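Local coordinates for beta-lactamase Mb2281c (Mycobacterium bovis, PDB 3I7J), which is named a beta-lactamase and is probably a serine hydrolase of the beta-lactamase and penicillin-binding protein family, though its natural substrate is not established, at residues A[14-26]-A[153-165]. Sequence-based numbering, arbitrary orientation.
Sequences AAAAAVIGPAGVL and VADLAVFAGDLLR
Ile20 and Ala157 meet at the middle of a helix-on-sheet packing in which helix 153-164 lies on one face of the antiparallel sheet of a beta-lactamase/penicillin-binding-protein fold; through Phe159 the helix also meets helices 42-56 and 119-131. It runs roughly parallel to strand 15-21, the two axes inclined by 29° and 8.2 Å apart at closest approach. The helix also reaches the neighbouring strand 242-248, where Val153 touches Leu247 and Ala160 touches Ala243. The contact is mainly apolar. At the start of the helix Val153 sets its two methyls against successive inward-pointing alanines of the strand: CG1, anti to the backbone N (chi1 175°), reaches Ala18 CB at 3.5 Å, while CG2 presses on Ala16 CB at 3.4 Å, a tight carbon pair. Next along, Ile20 lays CG1 against Ala157 CB and Ala160 CB, and its CG2 lies near Gly161 N. With alanines and a glycine facing it here, Ile20 CG1 comes within 3.7 Å of Ala157 O. Val25 CG2, from the adjoining strand of the hairpin, touches Ala157 CB as well. At the far end Leu164 puts CD2 over the Gly21-Pro22 peptide, 3.4 Å from Gly21 C, close to the type I turn from Gly21 to Gly24. Polar links lie toward the C-terminal end of the helix. One water donates to Gly161 O (2.9 Å) and, weakly, to Pro22 O. Arg165 NH2 forms a salt bridge with Asp241, and NH1 bonds to Leu164 O (2.9 Å) from above that carbonyl plane, two bonds that limit the rotation of the guanidinium. Over the centre of one guanidinium face sits Pro22 CB, 3.5 Å from Arg165 NH2.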
# COMPACT_ATOMS: atom_id res chain seq x y z
N ALA A 14 -0.70 14.86 15.90
CA ALA A 14 0.19 13.79 16.35
C ALA A 14 0.74 13.03 15.15
O ALA A 14 0.08 12.91 14.11
CB ALA A 14 -0.55 12.83 17.28
N ALA A 15 1.95 12.50 15.31
CA ALA A 15 2.60 11.74 14.25
C ALA A 15 3.60 10.76 14.82
O ALA A 15 4.07 10.92 15.94
CB ALA A 15 3.29 12.69 13.26
N ALA A 16 3.92 9.73 14.04
CA ALA A 16 4.89 8.71 14.43
C ALA A 16 5.49 8.16 13.14
O ALA A 16 4.83 8.11 12.10
CB ALA A 16 4.21 7.60 15.22
N ALA A 17 6.76 7.77 13.20
CA ALA A 17 7.40 7.27 12.01
C ALA A 17 8.54 6.32 12.32
O ALA A 17 9.02 6.26 13.46
CB ALA A 17 7.92 8.43 11.17
N ALA A 18 8.97 5.59 11.30
CA ALA A 18 10.05 4.64 11.44
C ALA A 18 10.76 4.41 10.11
O ALA A 18 10.13 4.38 9.05
CB ALA A 18 9.51 3.32 11.97
N VAL A 19 12.07 4.27 10.17
CA VAL A 19 12.87 3.97 8.99
C VAL A 19 13.24 2.51 9.19
O VAL A 19 13.72 2.12 10.26
CB VAL A 19 14.17 4.80 8.94
CG1 VAL A 19 14.98 4.39 7.70
CG2 VAL A 19 13.85 6.29 8.90
N ILE A 20 12.99 1.70 8.17
CA ILE A 20 13.27 0.27 8.24
C ILE A 20 14.27 -0.14 7.16
O ILE A 20 14.23 0.34 6.03
CB ILE A 20 11.98 -0.58 8.04
CG1 ILE A 20 10.93 -0.19 9.08
CG2 ILE A 20 12.30 -2.07 8.16
CD1 ILE A 20 10.22 1.13 8.78
N GLY A 21 15.18 -1.03 7.54
CA GLY A 21 16.18 -1.54 6.63
C GLY A 21 16.04 -3.04 6.71
O GLY A 21 15.29 -3.54 7.56
N PRO A 22 16.75 -3.80 5.86
CA PRO A 22 16.66 -5.27 5.89
C PRO A 22 17.04 -5.89 7.25
O PRO A 22 16.63 -7.00 7.57
CB PRO A 22 17.60 -5.69 4.76
CG PRO A 22 18.61 -4.58 4.75
CD PRO A 22 17.76 -3.35 4.90
N ALA A 23 17.82 -5.15 8.04
CA ALA A 23 18.25 -5.64 9.35
C ALA A 23 17.27 -5.26 10.46
O ALA A 23 17.34 -5.80 11.56
CB ALA A 23 19.64 -5.11 9.68
N GLY A 24 16.37 -4.33 10.19
CA GLY A 24 15.41 -3.93 11.20
C GLY A 24 15.13 -2.44 11.20
O GLY A 24 15.46 -1.74 10.24
N VAL A 25 14.53 -1.96 12.28
CA VAL A 25 14.20 -0.55 12.41
C VAL A 25 15.48 0.24 12.67
O VAL A 25 16.21 -0.04 13.62
CB VAL A 25 13.22 -0.32 13.57
CG1 VAL A 25 12.75 1.12 13.55
CG2 VAL A 25 12.04 -1.27 13.44
N LEU A 26 15.74 1.23 11.82
CA LEU A 26 16.93 2.06 11.93
C LEU A 26 16.71 3.33 12.74
O LEU A 26 17.66 3.94 13.23
CB LEU A 26 17.42 2.43 10.52
CG LEU A 26 17.67 1.24 9.59
CD1 LEU A 26 17.99 1.72 8.19
CD2 LEU A 26 18.81 0.39 10.14
N VAL A 153 2.71 2.20 13.99
CA VAL A 153 3.96 2.30 13.25
C VAL A 153 4.81 1.05 13.49
O VAL A 153 5.50 0.58 12.58
CB VAL A 153 4.76 3.57 13.63
CG1 VAL A 153 6.11 3.57 12.92
CG2 VAL A 153 3.97 4.80 13.22
N ALA A 154 4.75 0.50 14.70
CA ALA A 154 5.51 -0.70 15.04
C ALA A 154 5.09 -1.88 14.17
O ALA A 154 5.94 -2.62 13.66
CB ALA A 154 5.31 -1.05 16.52
N ASP A 155 3.78 -2.06 14.02
CA ASP A 155 3.25 -3.15 13.20
C ASP A 155 3.58 -2.90 11.72
O ASP A 155 3.97 -3.83 11.01
CB ASP A 155 1.73 -3.26 13.36
CG ASP A 155 1.32 -4.13 14.52
OD1 ASP A 155 2.18 -4.44 15.37
OD2 ASP A 155 0.12 -4.51 14.58
N LEU A 156 3.43 -1.66 11.27
CA LEU A 156 3.73 -1.36 9.88
C LEU A 156 5.21 -1.49 9.60
O LEU A 156 5.62 -1.79 8.47
CB LEU A 156 3.26 0.05 9.52
CG LEU A 156 1.75 0.23 9.39
CD1 LEU A 156 1.50 1.57 8.71
CD2 LEU A 156 1.14 -0.90 8.54
N ALA A 157 6.03 -1.26 10.63
CA ALA A 157 7.48 -1.37 10.51
C ALA A 157 7.83 -2.82 10.20
O ALA A 157 8.69 -3.09 9.36
CB ALA A 157 8.14 -0.93 11.81
N VAL A 158 7.16 -3.74 10.88
CA VAL A 158 7.35 -5.17 10.68
C VAL A 158 6.89 -5.51 9.26
O VAL A 158 7.54 -6.28 8.55
CB VAL A 158 6.51 -5.99 11.70
CG1 VAL A 158 6.62 -7.47 11.38
CG2 VAL A 158 7.00 -5.71 13.12
N PHE A 159 5.76 -4.93 8.85
CA PHE A 159 5.22 -5.17 7.51
C PHE A 159 6.24 -4.72 6.46
O PHE A 159 6.53 -5.45 5.51
CB PHE A 159 3.89 -4.43 7.32
CG PHE A 159 3.18 -4.79 6.05
CD1 PHE A 159 2.74 -6.10 5.83
CD2 PHE A 159 2.95 -3.84 5.07
CE1 PHE A 159 2.08 -6.45 4.64
CE2 PHE A 159 2.29 -4.18 3.88
CZ PHE A 159 1.85 -5.50 3.67
N ALA A 160 6.78 -3.52 6.65
CA ALA A 160 7.78 -2.98 5.73
C ALA A 160 8.95 -3.96 5.60
O ALA A 160 9.59 -4.05 4.56
CB ALA A 160 8.28 -1.62 6.22
N GLY A 161 9.22 -4.69 6.68
CA GLY A 161 10.30 -5.66 6.66
C GLY A 161 9.99 -6.77 5.67
O GLY A 161 10.87 -7.26 4.95
N ASP A 162 8.73 -7.17 5.63
CA ASP A 162 8.29 -8.22 4.74
C ASP A 162 8.33 -7.73 3.29
O ASP A 162 8.54 -8.51 2.36
CB ASP A 162 6.86 -8.65 5.10
CG ASP A 162 6.45 -9.93 4.42
OD1 ASP A 162 7.05 -10.98 4.71
OD2 ASP A 162 5.51 -9.89 3.59
N LEU A 163 8.16 -6.42 3.10
CA LEU A 163 8.19 -5.84 1.76
C LEU A 163 9.62 -5.66 1.25
O LEU A 163 9.86 -5.53 0.05
CB LEU A 163 7.46 -4.49 1.75
CG LEU A 163 5.97 -4.55 2.12
CD1 LEU A 163 5.35 -3.14 2.07
CD2 LEU A 163 5.26 -5.47 1.14
N LEU A 164 10.57 -5.66 2.18
CA LEU A 164 11.99 -5.48 1.88
C LEU A 164 12.63 -6.85 1.61
O LEU A 164 13.44 -7.00 0.70
CB LEU A 164 12.65 -4.80 3.08
CG LEU A 164 13.66 -3.67 2.92
CD1 LEU A 164 13.28 -2.71 1.80
CD2 LEU A 164 13.76 -2.92 4.25
N ARG A 165 12.25 -7.82 2.43
CA ARG A 165 12.72 -9.21 2.35
C ARG A 165 11.47 -10.08 2.52
O ARG A 165 11.14 -10.48 3.63
CB ARG A 165 13.71 -9.50 3.48
CG ARG A 165 15.02 -8.74 3.38
CD ARG A 165 15.81 -9.20 2.17
NE ARG A 165 17.11 -8.53 2.06
CZ ARG A 165 17.28 -7.29 1.60
NH1 ARG A 165 16.24 -6.58 1.20
NH2 ARG A 165 18.50 -6.78 1.54
O HOH W 1 13.58 -6.94 6.05